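Local atomic coordinates of ethylbenzene dehydrogenase alpha-subunit (Aromatoleum aromaticum, PDB entry 2IVF), a protein that is the large molybdenum-containing subunit of a three-chain enzyme of the molybdopterin oxidoreductase family, carrying two pterin cofactors and an iron-sulfur cluster. Residues Leu83-Trp87 with Ile854-His858; Gln608-Arg612 with Phe920-His924. All coordinates share one frame; numbering follows the deposited sequence.

Contact 1: Leu83-Trp87 with Ile854-His858. With MGD (2-amino-5,6-dimercapto-7-methyl-3,7,8a,9-tetrahydro-8-oxa-1,3,9,10-tetraaza-anthracen-4-one guanosine dinucleotide), chain M; SF4 (iron/sulfur cluster), chain K.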
loop_
_atom_site.group_PDB
_atom_site.type_symbol
_atom_site.label_atom_id
_atom_site.label_comp_id
_atom_site.label_asym_id
_atom_site.label_seq_id
_atom_site.Cartn_x
_atom_site.Cartn_y
_atom_site.Cartn_z
ATOM N N LEU A 83 1.781 -12.990 4.558
ATOM C CA LEU A 83 1.946 -13.055 6.003
ATOM C C LEU A 83 2.475 -11.745 6.575
ATOM O O LEU A 83 2.395 -11.541 7.773
ATOM C CB LEU A 83 2.836 -14.231 6.370
ATOM C CG LEU A 83 2.240 -15.618 6.067
ATOM C CD1 LEU A 83 0.730 -15.720 6.304
ATOM C CD2 LEU A 83 2.534 -16.004 4.642
ATOM N N ASN A 84 2.954 -10.857 5.698
ATOM C CA ASN A 84 3.275 -9.474 6.046
ATOM C C ASN A 84 2.164 -8.883 6.856
ATOM O O ASN A 84 1.030 -9.121 6.604
ATOM C CB ASN A 84 3.683 -8.591 4.829
ATOM C CG ASN A 84 2.683 -8.549 3.685
ATOM O OD1 ASN A 84 3.079 -8.331 2.512
ATOM N ND2 ASN A 84 1.379 -8.736 3.984
ATOM N N ILE A 85 2.516 -8.183 7.921
ATOM C CA ILE A 85 1.480 -7.624 8.763
ATOM C C ILE A 85 0.938 -6.306 8.211
ATOM O O ILE A 85 1.304 -5.215 8.621
ATOM C CB ILE A 85 1.907 -7.531 10.254
ATOM C CG1 ILE A 85 2.247 -8.930 10.786
ATOM C CG2 ILE A 85 0.765 -6.933 11.080
ATOM C CD1 ILE A 85 1.081 -10.011 10.597
ATOM N N CYS A 86 0.051 -6.419 7.223
ATOM C CA CYS A 86 -0.964 -5.407 7.062
ATOM C C CYS A 86 -1.803 -5.467 8.321
ATOM O O CYS A 86 -1.871 -6.512 8.961
ATOM C CB CYS A 86 -1.785 -5.666 5.799
ATOM S SG CYS A 86 -2.107 -7.459 5.514
ATOM N N TRP A 87 -2.457 -4.353 8.663
ATOM C CA TRP A 87 -3.259 -4.243 9.846
ATOM C C TRP A 87 -4.413 -3.277 9.599
ATOM O O TRP A 87 -4.222 -2.176 9.059
ATOM C CB TRP A 87 -2.461 -3.754 11.070
ATOM C CG TRP A 87 -3.197 -4.123 12.293
ATOM C CD1 TRP A 87 -4.065 -3.337 12.988
ATOM C CD2 TRP A 87 -3.232 -5.404 12.910
ATOM N NE1 TRP A 87 -4.613 -4.046 14.022
ATOM C CE2 TRP A 87 -4.104 -5.314 14.009
ATOM C CE3 TRP A 87 -2.564 -6.604 12.677
ATOM C CZ2 TRP A 87 -4.344 -6.387 14.883
ATOM C CZ3 TRP A 87 -2.842 -7.696 13.502
ATOM C CH2 TRP A 87 -3.696 -7.565 14.633
ATOM N N ILE A 854 3.810 -3.202 2.116
ATOM C CA ILE A 854 3.515 -3.636 3.486
ATOM C C ILE A 854 4.895 -3.609 4.193
ATOM O O ILE A 854 5.804 -4.434 3.937
ATOM C CB ILE A 854 2.824 -5.008 3.578
ATOM C CG1 ILE A 854 1.534 -5.014 2.743
ATOM C CG2 ILE A 854 2.511 -5.359 4.995
ATOM C CD1 ILE A 854 0.440 -3.974 3.202
ATOM N N HIS A 855 5.080 -2.618 5.058
ATOM C CA HIS A 855 6.405 -2.348 5.623
ATOM C C HIS A 855 7.438 -2.262 4.499
ATOM O O HIS A 855 7.158 -1.595 3.512
ATOM C CB HIS A 855 6.705 -3.379 6.702
ATOM C CG HIS A 855 5.618 -3.429 7.689
ATOM N ND1 HIS A 855 5.440 -2.440 8.623
ATOM C CD2 HIS A 855 4.540 -4.236 7.777
ATOM C CE1 HIS A 855 4.336 -2.690 9.304
ATOM N NE2 HIS A 855 3.769 -3.770 8.815
ATOM N N SER A 856 8.589 -2.957 4.585
ATOM C CA SER A 856 9.596 -2.878 3.516
ATOM C C SER A 856 9.514 -4.038 2.534
ATOM O O SER A 856 10.366 -4.166 1.645
ATOM C CB SER A 856 11.016 -2.812 4.095
ATOM O OG SER A 856 11.143 -1.778 5.065
ATOM N N THR A 857 8.524 -4.895 2.716
ATOM C CA THR A 857 8.383 -6.119 1.943
ATOM C C THR A 857 8.423 -5.863 0.444
ATOM O O THR A 857 9.031 -6.663 -0.306
ATOM C CB THR A 857 7.088 -6.843 2.353
ATOM O OG1 THR A 857 7.283 -7.266 3.702
ATOM C CG2 THR A 857 6.775 -8.072 1.478
ATOM N N HIS A 858 7.842 -4.743 0.031
ATOM C CA HIS A 858 7.711 -4.393 -1.390
ATOM C C HIS A 858 8.468 -3.113 -1.760
ATOM O O HIS A 858 8.389 -2.626 -2.942
ATOM C CB HIS A 858 6.248 -4.200 -1.748
ATOM C CG HIS A 858 5.349 -5.256 -1.201
ATOM N ND1 HIS A 858 4.812 -5.189 0.058
ATOM C CD2 HIS A 858 4.915 -6.417 -1.735
ATOM C CE1 HIS A 858 4.091 -6.274 0.288
ATOM N NE2 HIS A 858 4.097 -7.016 -0.806
HETATM P PB MGD M . -0.718 5.541 10.261
HETATM O O1B MGD M . -0.382 5.045 8.898
HETATM O O2B MGD M . 0.445 5.902 11.112
HETATM O O3B MGD M . -1.633 4.596 11.131
HETATM O O3A MGD M . -1.835 2.341 9.964
HETATM P PA MGD M . -2.706 3.451 10.708
HETATM O O1A MGD M . -3.691 3.908 9.723
HETATM O O2A MGD M . -3.189 2.938 11.977
HETATM O "O5'" MGD M . -1.665 6.836 10.148
HETATM C "C5'" MGD M . -1.252 7.934 9.321
HETATM C "C4'" MGD M . -2.119 9.158 9.607
HETATM O "O4'" MGD M . -1.844 9.654 10.910
HETATM C "C3'" MGD M . -1.541 10.212 8.692
HETATM O "O3'" MGD M . -2.296 10.176 7.487
HETATM C "C2'" MGD M . -1.765 11.507 9.484
HETATM O "O2'" MGD M . -2.728 12.332 8.803
HETATM C "C1'" MGD M . -2.297 11.015 10.840
HETATM N N9 MGD M . -1.664 11.804 11.924
HETATM C C8 MGD M . -0.358 11.996 12.163
HETATM N N7 MGD M . -0.182 12.732 13.267
HETATM C C5 MGD M . -1.426 12.996 13.743
HETATM C C6 MGD M . -1.956 13.712 14.806
HETATM O O6 MGD M . -1.292 14.346 15.636
HETATM N N1 MGD M . -3.347 13.727 14.946
HETATM C C2 MGD M . -4.245 13.095 14.072
HETATM N N2 MGD M . -5.602 13.183 14.286
HETATM N N3 MGD M . -3.710 12.390 13.066
HETATM C C4 MGD M . -2.354 12.361 12.888
HETATM C C10 MGD M . -0.786 1.704 10.596
HETATM C C11 MGD M . -0.917 0.220 10.361
HETATM O O11 MGD M . -0.926 0.010 9.009
HETATM C C12 MGD M . 0.140 -0.640 11.070
HETATM S S12 MGD M . 0.791 -0.202 12.643
HETATM C C13 MGD M . 0.591 -1.787 10.467
HETATM S S13 MGD M . 1.761 -2.768 11.279
HETATM C C14 MGD M . 0.100 -2.180 9.115
HETATM N N15 MGD M . 1.149 -1.757 8.144
HETATM C C16 MGD M . 0.825 -1.417 6.817
HETATM C C17 MGD M . 1.770 -1.165 5.857
HETATM O O17 MGD M . 2.996 -1.203 6.120
HETATM N N18 MGD M . 1.324 -0.828 4.563
HETATM C C19 MGD M . 0.008 -0.766 4.226
HETATM N N19 MGD M . -0.308 -0.429 2.960
HETATM N N20 MGD M . -0.887 -0.983 5.202
HETATM C C21 MGD M . -0.512 -1.329 6.444
HETATM N N22 MGD M . -1.466 -1.561 7.430
HETATM C C23 MGD M . -1.202 -1.380 8.827
HETATM FE FE1 SF4 K . -2.776 -6.886 0.780
HETATM FE FE2 SF4 K . -4.630 -8.611 1.759
HETATM FE FE3 SF4 K . -2.197 -9.515 1.156
HETATM FE FE4 SF4 K . -2.538 -7.855 3.314
HETATM S S1 SF4 K . -3.295 -9.980 3.127
HETATM S S2 SF4 K . -0.871 -7.738 1.656
HETATM S S3 SF4 K . -4.238 -6.546 2.522
HETATM S S4 SF4 K . -3.729 -8.677 -0.346
HETATM O O HOH W 1 2.120 -8.804 0.149
#
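Asn84 and Ile854 bury the larger part of this contact between them, their side chains crossing at about a right angle. The methyl CG2 of Ile854 lies 3.4 Å from Asn84 CB, and the same methyl reaches the backbone at Cys86 N (3.5 Å). A branched residue suits the place: while CG2 fills the angle between Asn84 and Cys86, the other branch runs past the iron/sulfur cluster and sets CD1 3.4 Å from C19 of the MGD pterin. Asn84 holds CG between its own backbone N and carbonyl carbon (chi1 55°), which turns the amide toward Ile854 and His858. Its OD1 accepts a bond from a water that also bonds to His858 NE2, with OD1 to water 2.6 Å. The ring of His858 is held from its other nitrogen, ND1 taking a nearly straight bond (175°) from Ile854 N. Both segments are loops, and Cys86 and Ile854 each touch both the cluster and the pterin, so the two loops lie between them, an arrangement consistent with cluster-bearing members of the molybdopterin oxidoreductase family. Cys86 SG binds the iron FE4 at 2.3 Å, and its CB packs against Ile854 CD1. On the pterin side, His855 sits at the second position of a type II' turn, Ile854 to Thr857. Its backbone N gives a hydrogen bond to the pterin oxygen O17 (2.7 Å), which also lies over one face of the imidazole. NE2 of the same ring donates to Ile85 O at 2.9 Å, close to the ring plane but from above the carbonyl plane, while ND1 bonds to O11 of the second cofactor, MD1.

Contact 2: Gln608-Arg612 with Phe920-His924; sequences QNPMR and FWDAH. With MD1 (phosphoric acid 4-(2-amino-4-oxo-3,4,5,6,-tetrahydro-pteridin-6-yl)-2-hydroxy-3,4-dimercapto-but-3-en-yl ester guanylate ester), chain N.
The pocket for the MD1 cofactor is built here from two parts of the fold: the start of helix 610-613 and the loop that follows strand 915-917, within the molybdopterin dinucleotide binding region. Arg612 and Phe920 meet face to face. The guanidinium lies flat on the phenyl ring, with planes 12° apart, and CZ stands 3.5 Å from the ring centroid in a cation-pi contact. An arginine suits this place because it can stack through its face and still donate through its N-H groups. NH1 bonds to the phosphate oxygen O2A of MD1 at 2.9 Å and, at greater length, to O3A and O11; NH2 donates to O11 at 2.9 Å. Bends along the arginine chain, at chi2 and chi3, carry the group over the ring, and CD passes 3.5 Å from Trp921 O. The positive group is probably favoured by the phosphates beside it.

Asn609 stands at the N-cap position of the helix, but its side chain makes no capping bond; its amide nitrogen is shared between the cofactor and the protein. With CG anti to the backbone N (chi1 -173°), ND2 can reach both MD1 O2A and Asp922 OD1, while its OD1 is bonded to Ser641 and Ser642. Asp922 is fixed in turn by Ser641 and by a salt bridge from OD2 to Arg638. Beyond them, the small side chain of Ala923 allows close packing on Met611, CB to CB 4.1 Å. Asp922 OD1 is gripped from opposite faces of the carboxylate plane, by Asn609 ND2 on one and by Ala923 N on the other, each at 2.9 Å.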
loop_
_atom_site.group_PDB
_atom_site.type_symbol
_atom_site.label_atom_id
_atom_site.label_comp_id
_atom_site.label_asym_id
_atom_site.label_seq_id
_atom_site.Cartn_x
_atom_site.Cartn_y
_atom_site.Cartn_z
ATOM N N GLN A 608 12.261 -8.051 11.185
ATOM C CA GLN A 608 12.604 -6.821 11.837
ATOM C C GLN A 608 13.756 -6.173 11.095
ATOM O O GLN A 608 14.645 -6.859 10.586
ATOM C CB GLN A 608 12.986 -7.110 13.281
ATOM C CG GLN A 608 13.013 -5.880 14.166
ATOM C CD GLN A 608 14.399 -5.377 14.555
ATOM O OE1 GLN A 608 14.551 -4.159 14.771
ATOM N NE2 GLN A 608 15.420 -6.296 14.675
ATOM N N ASN A 609 13.756 -4.839 11.074
ATOM C CA ASN A 609 14.673 -4.067 10.223
ATOM C C ASN A 609 15.030 -2.802 11.000
ATOM O O ASN A 609 14.470 -1.780 10.744
ATOM C CB ASN A 609 13.888 -3.777 8.918
ATOM C CG ASN A 609 14.703 -3.123 7.810
ATOM O OD1 ASN A 609 15.925 -3.033 7.862
ATOM N ND2 ASN A 609 14.013 -2.674 6.789
ATOM N N PRO A 610 15.917 -2.896 12.008
ATOM C CA PRO A 610 16.131 -1.774 12.943
ATOM C C PRO A 610 16.634 -0.505 12.292
ATOM O O PRO A 610 16.378 0.592 12.786
ATOM C CB PRO A 610 17.180 -2.311 13.943
ATOM C CG PRO A 610 17.853 -3.448 13.279
ATOM C CD PRO A 610 16.782 -4.044 12.334
ATOM N N MET A 611 17.364 -0.631 11.178
ATOM C CA MET A 611 17.887 0.554 10.536
ATOM C C MET A 611 16.798 1.558 10.135
ATOM O O MET A 611 17.084 2.750 10.068
ATOM C CB MET A 611 18.745 0.209 9.344
ATOM C CG MET A 611 20.019 -0.501 9.721
ATOM S SD MET A 611 21.182 0.489 10.746
ATOM C CE MET A 611 21.602 1.775 9.605
ATOM N N ARG A 612 15.578 1.110 9.835
ATOM C CA ARG A 612 14.449 2.078 9.696
ATOM C C ARG A 612 13.424 2.049 10.856
ATOM O O ARG A 612 12.746 3.049 11.133
ATOM C CB ARG A 612 13.704 1.921 8.371
ATOM C CG ARG A 612 13.190 0.533 8.079
ATOM C CD ARG A 612 11.867 0.579 7.414
ATOM N NE ARG A 612 10.858 1.160 8.283
ATOM C CZ ARG A 612 9.930 0.485 8.970
ATOM N NH1 ARG A 612 9.862 -0.850 8.934
ATOM N NH2 ARG A 612 9.071 1.152 9.731
ATOM N N PHE A 920 7.004 5.756 5.628
ATOM C CA PHE A 920 8.375 5.271 5.769
ATOM C C PHE A 920 8.924 4.533 4.583
ATOM O O PHE A 920 8.175 4.016 3.739
ATOM C CB PHE A 920 8.599 4.502 7.073
ATOM C CG PHE A 920 7.846 3.220 7.198
ATOM C CD1 PHE A 920 8.211 2.126 6.454
ATOM C CD2 PHE A 920 6.827 3.088 8.118
ATOM C CE1 PHE A 920 7.562 0.935 6.599
ATOM C CE2 PHE A 920 6.158 1.872 8.273
ATOM C CZ PHE A 920 6.541 0.809 7.550
ATOM N N TRP A 921 10.255 4.488 4.524
ATOM C CA TRP A 921 10.998 3.855 3.448
ATOM C C TRP A 921 12.111 3.032 4.078
ATOM O O TRP A 921 12.505 3.285 5.244
ATOM C CB TRP A 921 11.619 4.933 2.543
ATOM C CG TRP A 921 10.560 5.807 1.923
ATOM C CD1 TRP A 921 10.154 7.028 2.361
ATOM C CD2 TRP A 921 9.733 5.482 0.807
ATOM N NE1 TRP A 921 9.149 7.533 1.541
ATOM C CE2 TRP A 921 8.879 6.599 0.573
ATOM C CE3 TRP A 921 9.690 4.407 -0.073
ATOM C CZ2 TRP A 921 7.935 6.619 -0.444
ATOM C CZ3 TRP A 921 8.764 4.427 -1.072
ATOM C CH2 TRP A 921 7.891 5.511 -1.255
ATOM N N ASP A 922 12.636 2.058 3.339
ATOM C CA ASP A 922 13.754 1.303 3.874
ATOM C C ASP A 922 14.970 2.175 3.808
ATOM O O ASP A 922 15.088 2.999 2.912
ATOM C CB ASP A 922 13.948 0.007 3.093
ATOM C CG ASP A 922 14.645 -1.077 3.896
ATOM O OD1 ASP A 922 15.245 -0.805 4.976
ATOM O OD2 ASP A 922 14.628 -2.215 3.355
ATOM N N ALA A 923 15.899 1.986 4.743
ATOM C CA ALA A 923 17.039 2.902 4.893
ATOM C C ALA A 923 17.978 2.997 3.687
ATOM O O ALA A 923 18.497 4.079 3.397
ATOM C CB ALA A 923 17.819 2.593 6.138
ATOM N N HIS A 924 18.180 1.890 2.963
ATOM C CA HIS A 924 19.094 1.907 1.817
ATOM C C HIS A 924 18.412 2.424 0.541
ATOM O O HIS A 924 18.959 2.328 -0.596
ATOM C CB HIS A 924 19.809 0.565 1.631
ATOM C CG HIS A 924 18.909 -0.623 1.478
ATOM N ND1 HIS A 924 17.540 -0.562 1.634
ATOM C CD2 HIS A 924 19.204 -1.921 1.225
ATOM C CE1 HIS A 924 17.032 -1.767 1.454
ATOM N NE2 HIS A 924 18.017 -2.607 1.202
HETATM P PB MD1 N . 9.663 -4.070 10.601
HETATM O O3B MD1 N . 9.431 -4.003 9.037
HETATM O O1B MD1 N . 8.909 -5.248 11.102
HETATM O O2B MD1 N . 11.066 -3.797 10.985
HETATM O O3A MD1 N . 8.868 -2.782 11.078
HETATM C C10 MD1 N . 7.468 -2.811 11.430
HETATM C C11 MD1 N . 7.113 -1.348 11.639
HETATM O O11 MD1 N . 6.969 -0.827 10.274
HETATM C C12 MD1 N . 5.785 -1.226 12.337
HETATM S S12 MD1 N . 4.692 -2.538 12.434
HETATM C C13 MD1 N . 5.366 -0.031 12.866
HETATM S S13 MD1 N . 3.861 0.151 13.606
HETATM C C14 MD1 N . 6.210 1.186 12.855
HETATM N N15 MD1 N . 5.733 2.341 12.174
HETATM C C16 MD1 N . 6.519 3.453 12.018
HETATM C C15 MD1 N . 5.934 4.570 11.452
HETATM O O14 MD1 N . 4.723 4.575 11.103
HETATM N N17 MD1 N . 6.778 5.612 11.246
HETATM C C17 MD1 N . 8.113 5.573 11.650
HETATM N N16 MD1 N . 8.836 6.660 11.422
HETATM N N18 MD1 N . 8.634 4.485 12.241
HETATM C C20 MD1 N . 7.854 3.443 12.430
HETATM N N8 MD1 N . 8.360 2.358 13.073
HETATM C C7 MD1 N . 7.656 1.122 13.283
HETATM P PA MD1 N . 10.399 -4.225 7.771
HETATM O O1A MD1 N . 9.484 -4.597 6.649
HETATM O O2A MD1 N . 11.214 -3.001 7.603
HETATM O "O5'" MD1 N . 11.350 -5.433 8.134
HETATM C "C5'" MD1 N . 10.748 -6.722 8.168
HETATM C "C4'" MD1 N . 11.550 -7.663 7.367
HETATM O "O4'" MD1 N . 10.758 -8.844 7.348
HETATM C "C1'" MD1 N . 11.092 -9.473 6.110
HETATM N N9 MD1 N . 10.124 -10.485 5.664
HETATM C C4 MD1 N . 10.352 -11.788 5.742
HETATM N N3 MD1 N . 11.426 -12.449 6.235
HETATM C C2 MD1 N . 11.450 -13.782 6.234
HETATM N N2 MD1 N . 12.517 -14.455 6.741
HETATM N N1 MD1 N . 10.396 -14.451 5.643
HETATM C C6 MD1 N . 9.279 -13.844 5.123
HETATM O O6 MD1 N . 8.363 -14.539 4.684
HETATM C C5 MD1 N . 9.243 -12.442 5.179
HETATM N N7 MD1 N . 8.387 -11.509 4.775
HETATM C C8 MD1 N . 8.930 -10.329 5.085
HETATM C "C2'" MD1 N . 11.136 -8.333 5.098
HETATM O "O2'" MD1 N . 11.950 -8.619 3.935
HETATM C "C3'" MD1 N . 11.640 -7.143 5.927
HETATM O "O3'" MD1 N . 13.016 -6.803 5.613
#

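In the fold
From the N terminus, the chain first lays down 83-87, in the loop between strands 76-80 and 94-99, and much later reaches 608-612, just after strand 602-606. Segment 854-858 then returns to 83-87 and closes contact 1 over 766 intervening residues; 920-924 returns to 608-612 and closes contact 2 over 307. The segments alternate, so the two loops cross. Both later partners belong to the molybdopterin dinucleotide binding region, which is thereby tied to the cluster loop and to the helix start that follows strand 602-606 of the mixed sheet. The contact centres lie about 13 Å apart, and the contacts touch through 854-858, where Ser856 packs on Asn609, Arg612 and Asp922, and His855 on Phe920.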